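Local coordinates for protein esterase D (Lactobacillus rhamnosus, PDB 3DLT) that probably hydrolyses carboxylic esters as a serine hydrolase of the alpha/beta-hydrolase fold, and can bind butanoic acid, at residues L27-T32 / V54-G59; F96-S101 / I242-Q247. All coordinates share one frame; numbering follows the deposited sequence.

Contact 1 (L27-T32 / V54-G59). With BUA (butanoic acid), chain B.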
loop_
_atom_site.group_PDB
_atom_site.type_symbol
_atom_site.label_atom_id
_atom_site.label_comp_id
_atom_site.label_asym_id
_atom_site.label_seq_id
_atom_site.Cartn_x
_atom_site.Cartn_y
_atom_site.Cartn_z
ATOM N N LEU A 27 -7.651 2.014 -1.906
ATOM C CA LEU A 27 -6.756 1.069 -1.286
ATOM C C LEU A 27 -5.699 0.757 -2.332
ATOM O O LEU A 27 -6.054 0.272 -3.412
ATOM C CB LEU A 27 -7.532 -0.224 -0.984
ATOM C CG LEU A 27 -8.616 -0.127 0.096
ATOM C CD1 LEU A 27 -9.333 -1.521 0.351
ATOM C CD2 LEU A 27 -7.867 0.333 1.287
ATOM N N LEU A 28 -4.434 1.031 -1.990
ATOM C CA LEU A 28 -3.280 0.856 -2.884
ATOM C C LEU A 28 -2.394 -0.300 -2.433
ATOM O O LEU A 28 -1.937 -0.344 -1.297
ATOM C CB LEU A 28 -2.447 2.133 -2.929
ATOM C CG LEU A 28 -3.187 3.433 -3.230
ATOM C CD1 LEU A 28 -2.227 4.619 -3.127
ATOM C CD2 LEU A 28 -3.868 3.410 -4.577
ATOM N N HIS A 29 -2.116 -1.228 -3.348
ATOM C CA HIS A 29 -1.658 -2.545 -2.947
ATOM C C HIS A 29 -0.147 -2.611 -2.694
ATOM O O HIS A 29 0.557 -1.590 -2.742
ATOM C CB HIS A 29 -2.149 -3.612 -3.916
ATOM C CG HIS A 29 -1.544 -3.558 -5.293
ATOM N ND1 HIS A 29 -0.204 -3.773 -5.540
ATOM C CD2 HIS A 29 -2.124 -3.373 -6.506
ATOM C CE1 HIS A 29 0.020 -3.691 -6.839
ATOM N NE2 HIS A 29 -1.129 -3.476 -7.453
ATOM N N ALA A 30 0.341 -3.815 -2.406
ATOM C CA ALA A 30 1.740 -4.020 -2.068
ATOM C C ALA A 30 2.620 -4.138 -3.336
ATOM O O ALA A 30 2.136 -4.443 -4.432
ATOM C CB ALA A 30 1.881 -5.257 -1.216
ATOM N N TYR A 31 3.916 -3.900 -3.157
ATOM C CA TYR A 31 4.933 -4.199 -4.162
ATOM C C TYR A 31 4.985 -5.706 -4.338
ATOM O O TYR A 31 5.063 -6.463 -3.352
ATOM C CB TYR A 31 6.278 -3.675 -3.657
ATOM C CG TYR A 31 7.440 -3.789 -4.601
ATOM C CD1 TYR A 31 7.347 -3.354 -5.904
ATOM C CD2 TYR A 31 8.647 -4.293 -4.163
ATOM C CE1 TYR A 31 8.419 -3.444 -6.757
ATOM C CE2 TYR A 31 9.739 -4.360 -5.008
ATOM C CZ TYR A 31 9.620 -3.944 -6.296
ATOM O OH TYR A 31 10.734 -4.017 -7.102
ATOM N N THR A 32 4.928 -6.139 -5.593
ATOM C CA THR A 32 4.744 -7.553 -5.981
ATOM C C THR A 32 3.380 -8.100 -5.634
ATOM O O THR A 32 3.099 -9.292 -5.863
ATOM C CB THR A 32 5.820 -8.527 -5.409
ATOM O OG1 THR A 32 5.518 -8.836 -4.048
ATOM C CG2 THR A 32 7.252 -7.992 -5.551
ATOM N N VAL A 54 -9.812 -0.255 -5.894
ATOM C CA VAL A 54 -8.578 -0.971 -5.711
ATOM C C VAL A 54 -7.992 -1.091 -7.120
ATOM O O VAL A 54 -8.336 -1.978 -7.883
ATOM C CB VAL A 54 -8.808 -2.375 -5.085
ATOM C CG1 VAL A 54 -7.511 -2.980 -4.683
ATOM C CG2 VAL A 54 -9.746 -2.263 -3.865
ATOM N N PRO A 55 -7.151 -0.135 -7.488
ATOM C CA PRO A 55 -6.492 -0.220 -8.786
ATOM C C PRO A 55 -5.328 -1.181 -8.821
ATOM O O PRO A 55 -4.839 -1.639 -7.778
ATOM C CB PRO A 55 -5.987 1.191 -8.990
ATOM C CG PRO A 55 -5.684 1.677 -7.595
ATOM C CD PRO A 55 -6.787 1.099 -6.754
ATOM N N LEU A 56 -4.853 -1.417 -10.036
ATOM C CA LEU A 56 -3.698 -2.293 -10.303
ATOM C C LEU A 56 -2.509 -1.468 -10.729
ATOM O O LEU A 56 -2.635 -0.644 -11.621
ATOM C CB LEU A 56 -4.040 -3.250 -11.427
ATOM C CG LEU A 56 -2.966 -4.257 -11.815
ATOM C CD1 LEU A 56 -2.510 -5.113 -10.632
ATOM C CD2 LEU A 56 -3.498 -5.096 -12.974
ATOM N N PHE A 57 -1.372 -1.637 -10.076
ATOM C CA PHE A 57 -0.200 -0.876 -10.451
ATOM C C PHE A 57 0.441 -1.521 -11.666
ATOM O O PHE A 57 0.424 -2.719 -11.777
ATOM C CB PHE A 57 0.789 -0.811 -9.284
ATOM C CG PHE A 57 0.354 0.093 -8.149
ATOM C CD1 PHE A 57 -0.102 1.377 -8.393
ATOM C CD2 PHE A 57 0.473 -0.327 -6.831
ATOM C CE1 PHE A 57 -0.477 2.206 -7.340
ATOM C CE2 PHE A 57 0.116 0.503 -5.786
ATOM C CZ PHE A 57 -0.345 1.767 -6.043
ATOM N N SER A 58 1.001 -0.726 -12.577
ATOM C CA SER A 58 1.709 -1.250 -13.767
ATOM C C SER A 58 2.784 -2.284 -13.435
ATOM O O SER A 58 3.482 -2.187 -12.412
ATOM C CB SER A 58 2.365 -0.116 -14.588
ATOM O OG SER A 58 1.408 0.626 -15.323
ATOM N N GLY A 59 2.910 -3.268 -14.334
ATOM C CA GLY A 59 3.810 -4.402 -14.181
ATOM C C GLY A 59 3.356 -5.510 -13.256
ATOM O O GLY A 59 3.930 -6.602 -13.254
HETATM C C1 BUA B . 7.349 -4.647 1.470
HETATM C C2 BUA B . 6.769 -4.875 0.098
HETATM C C3 BUA B . 5.293 -5.277 0.160
HETATM C C4 BUA B . 4.437 -4.035 0.357
HETATM O O1 BUA B . 4.504 -3.137 -0.488
HETATM O O2 BUA B . 3.695 -3.947 1.349
HETATM O O HOH W 1 -4.421 -1.131 -5.091
#

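Contact 2 (F96-S101 / I242-Q247). With BUA (butanoic acid), chain B.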
loop_
_atom_site.group_PDB
_atom_site.type_symbol
_atom_site.label_atom_id
_atom_site.label_comp_id
_atom_site.label_asym_id
_atom_site.label_seq_id
_atom_site.Cartn_x
_atom_site.Cartn_y
_atom_site.Cartn_z
ATOM N N PHE A 96 -11.090 8.511 1.701
ATOM C CA PHE A 96 -9.990 8.043 2.523
ATOM C C PHE A 96 -9.031 7.303 1.603
ATOM O O PHE A 96 -9.494 6.796 0.586
ATOM C CB PHE A 96 -10.526 7.103 3.580
ATOM C CG PHE A 96 -11.342 7.787 4.646
ATOM C CD1 PHE A 96 -10.810 8.028 5.904
ATOM C CD2 PHE A 96 -12.637 8.190 4.383
ATOM C CE1 PHE A 96 -11.572 8.634 6.898
ATOM C CE2 PHE A 96 -13.391 8.850 5.340
ATOM C CZ PHE A 96 -12.862 9.063 6.607
ATOM N N VAL A 97 -7.738 7.275 1.935
ATOM C CA VAL A 97 -6.700 6.636 1.104
ATOM C C VAL A 97 -5.710 5.900 1.961
ATOM O O VAL A 97 -5.012 6.513 2.753
ATOM C CB VAL A 97 -5.910 7.654 0.234
ATOM C CG1 VAL A 97 -5.003 6.915 -0.843
ATOM C CG2 VAL A 97 -6.848 8.569 -0.471
ATOM N N PHE A 98 -5.657 4.571 1.807
ATOM C CA PHE A 98 -4.724 3.730 2.518
ATOM C C PHE A 98 -3.950 2.853 1.573
ATOM O O PHE A 98 -4.355 2.611 0.448
ATOM C CB PHE A 98 -5.452 2.793 3.471
ATOM C CG PHE A 98 -6.430 3.475 4.359
ATOM C CD1 PHE A 98 -6.026 4.012 5.561
ATOM C CD2 PHE A 98 -7.758 3.558 3.991
ATOM C CE1 PHE A 98 -6.944 4.630 6.387
ATOM C CE2 PHE A 98 -8.688 4.168 4.803
ATOM C CZ PHE A 98 -8.286 4.717 5.997
ATOM N N GLY A 99 -2.845 2.336 2.062
ATOM C CA GLY A 99 -2.065 1.381 1.293
ATOM C C GLY A 99 -1.138 0.585 2.166
ATOM O O GLY A 99 -0.968 0.875 3.339
ATOM N N LEU A 100 -0.560 -0.463 1.575
ATOM C CA LEU A 100 0.412 -1.327 2.238
ATOM C C LEU A 100 1.751 -0.595 2.198
ATOM O O LEU A 100 1.727 0.625 2.327
ATOM C CB LEU A 100 0.370 -2.724 1.591
ATOM C CG LEU A 100 -0.705 -3.611 2.193
ATOM C CD1 LEU A 100 -1.043 -4.824 1.243
ATOM C CD2 LEU A 100 -0.251 -4.068 3.634
ATOM N N SER A 101 2.909 -1.236 2.077
ATOM C CA SER A 101 4.131 -0.459 2.169
ATOM C C SER A 101 4.280 0.449 0.975
ATOM O O SER A 101 4.345 1.662 1.137
ATOM C CB SER A 101 5.395 -1.313 2.302
ATOM O OG SER A 101 5.456 -2.015 3.514
ATOM N N ILE A 242 -12.078 0.790 10.292
ATOM C CA ILE A 242 -13.482 1.215 10.252
ATOM C C ILE A 242 -13.708 2.214 11.420
ATOM O O ILE A 242 -14.195 3.317 11.194
ATOM C CB ILE A 242 -14.467 -0.028 10.254
ATOM C CG1 ILE A 242 -14.446 -0.713 8.887
ATOM C CG2 ILE A 242 -15.909 0.371 10.556
ATOM C CD1 ILE A 242 -15.133 -2.092 8.886
ATOM N N ALA A 243 -13.252 1.875 12.625
ATOM C CA ALA A 243 -13.376 2.766 13.780
ATOM C C ALA A 243 -12.709 4.110 13.521
ATOM O O ALA A 243 -13.276 5.158 13.854
ATOM C CB ALA A 243 -12.791 2.114 15.047
ATOM N N PHE A 244 -11.507 4.089 12.951
ATOM C CA PHE A 244 -10.816 5.309 12.503
ATOM C C PHE A 244 -11.629 6.159 11.507
ATOM O O PHE A 244 -11.715 7.380 11.656
ATOM C CB PHE A 244 -9.486 4.940 11.865
ATOM C CG PHE A 244 -8.790 6.079 11.140
ATOM C CD1 PHE A 244 -8.033 7.011 11.830
ATOM C CD2 PHE A 244 -8.839 6.164 9.771
ATOM C CE1 PHE A 244 -7.346 7.997 11.172
ATOM C CE2 PHE A 244 -8.148 7.167 9.092
ATOM C CZ PHE A 244 -7.404 8.074 9.785
ATOM N N MET A 245 -12.201 5.522 10.490
ATOM C CA MET A 245 -13.030 6.227 9.526
ATOM C C MET A 245 -14.262 6.832 10.187
ATOM O O MET A 245 -14.625 7.959 9.892
ATOM C CB MET A 245 -13.456 5.296 8.398
ATOM C CG MET A 245 -12.322 4.940 7.470
ATOM S SD MET A 245 -12.830 3.948 6.067
ATOM C CE MET A 245 -13.208 2.457 6.920
ATOM N N GLN A 246 -14.894 6.082 11.086
ATOM C CA GLN A 246 -16.056 6.578 11.817
ATOM C C GLN A 246 -15.712 7.743 12.718
ATOM O O GLN A 246 -16.509 8.680 12.844
ATOM C CB GLN A 246 -16.703 5.476 12.646
ATOM C CG GLN A 246 -17.842 4.788 11.931
ATOM C CD GLN A 246 -17.505 3.394 11.452
ATOM O OE1 GLN A 246 -17.526 2.442 12.248
ATOM N NE2 GLN A 246 -17.218 3.252 10.148
ATOM N N GLN A 247 -14.530 7.692 13.328
ATOM C CA GLN A 247 -14.057 8.762 14.190
ATOM C C GLN A 247 -14.016 10.072 13.417
ATOM O O GLN A 247 -14.127 11.134 14.007
ATOM C CB GLN A 247 -12.693 8.411 14.854
ATOM C CG GLN A 247 -12.818 7.694 16.265
ATOM C CD GLN A 247 -11.930 6.416 16.450
ATOM O OE1 GLN A 247 -10.747 6.373 16.056
ATOM N NE2 GLN A 247 -12.518 5.373 17.064
HETATM C C1 BUA B . 7.349 -4.647 1.470
HETATM C C2 BUA B . 6.769 -4.875 0.098
HETATM C C3 BUA B . 5.293 -5.277 0.160
HETATM C C4 BUA B . 4.437 -4.035 0.357
HETATM O O1 BUA B . 4.504 -3.137 -0.488
HETATM O O2 BUA B . 3.695 -3.947 1.349
#

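Contact 1 (L27-T32 / V54-G59)
The side chains of H29 and F57 run past each other in opposite directions, and their rings meet edge to face. The edge of F57 points at one face of the H29 ring, with centroids 4.7 Å apart and planes at 60°. F57 CD2 does the touching and lies 3.4 Å from H29 CE1, offset toward the rim of the imidazole. The same ring accepts a long but nearly straight hydrogen bond: F57 N gives its hydrogen to H29 NE2 over 3.2 Å, with 171° at the hydrogen, from a position tilted out of the ring plane. The other ring nitrogen, H29 ND1, donates to A30 O at 2.7 Å, close to the ring plane. H29 CG sits between its own backbone N and carbonyl carbon (chi1 68°), which folds the ring back over the following residues and lets both nitrogens find partners.

L28 adds the apolar part. Its CB rests 3.8 Å from F57 CZ, and its CD2 packs against P55 CG (3.9 Å). Water 1 donates to both L27 O and P55 O, joining the backbones where they diverge. W77 and H60 add further ring contacts to F57 and H29.

The loop 29-32 follows strand 23-28, where alpha/beta-hydrolases carry an oxyanion-hole residue. Consistent with that, Y31 N donates to O1 of the butanoic acid at 2.8 Å. With ND1 donating and NE2 accepting, H29 is probably the neutral tautomer protonated on ND1. The two bonds fix the rotation of its ring, and A30 O belongs to the same peptide as Y31 N, which meets the ligand.

Contact 2 (F96-S101 / I242-Q247)
F244 and M245 reach the strand by different torsions. F244 holds CG opposite its backbone N (chi1 170°), which sends its ring along toward F96 and F98. M245 turns CG away from its carbonyl carbon (chi1 -72°) and stays extended to SD, which carries both CG and SD over one face of the F96 ring. CG is 4.0 Å from the F96 centroid, a CH-pi contact, and SD is 4.6 Å from the same centroid, a Met-aromatic contact. F244 comes to F96 differently, with CE2 at the ring edge, 4.2 Å from F96 CD1. F98 also offers its edge: F98 CE1 lies 3.9 Å from F244 CE2, the two side chains sliding past each other in opposite directions. F98 CZ approaches M245 CG at 4.3 Å.

Here the C-terminal helix 234-247 packs on one face of the alpha/beta-hydrolase sheet. The short segments run nearly antiparallel, at 155°, with their axes 11.2 Å apart. Alternate strand residues F96 and F98 turn toward the helix. Past them the strand ends in the nucleophile elbow, where a GxSxG sequence places S101, the predicted nucleophile, at the start of helix 101-113. S101 N donates to O2 of the butanoic acid at 2.9 Å.

With an alanine in place of F96, the CG and SD of M245 would probably lose the aromatic face beneath them, and a gap would be likely to open beside F244. V25 and L45 also touch M245. F123 also meets the F98 ring, and F188 pairs edge-to-face with F244.

From the N terminus, strand 23-28 enters contact 1. The chain then passes through helix 39-47 and comes back to the sheet as the parallel strand 51-54, a beta-alpha-beta crossover, and 54-59 then meets 27-32. Contact 2 opens only later, at strand 94-99, and closes after 140 intervening residues, when the C-terminal helix 234-247 comes back to the sheet. The two are in series, neither nested nor crossed. They meet through neighbouring strands: L28 N to F98 O and L28 O to L100 N are probable backbone hydrogen bonds. Both strands lead to the butanoic acid, which L102 N and H226 NE2, from the loop before the last helix, also grip.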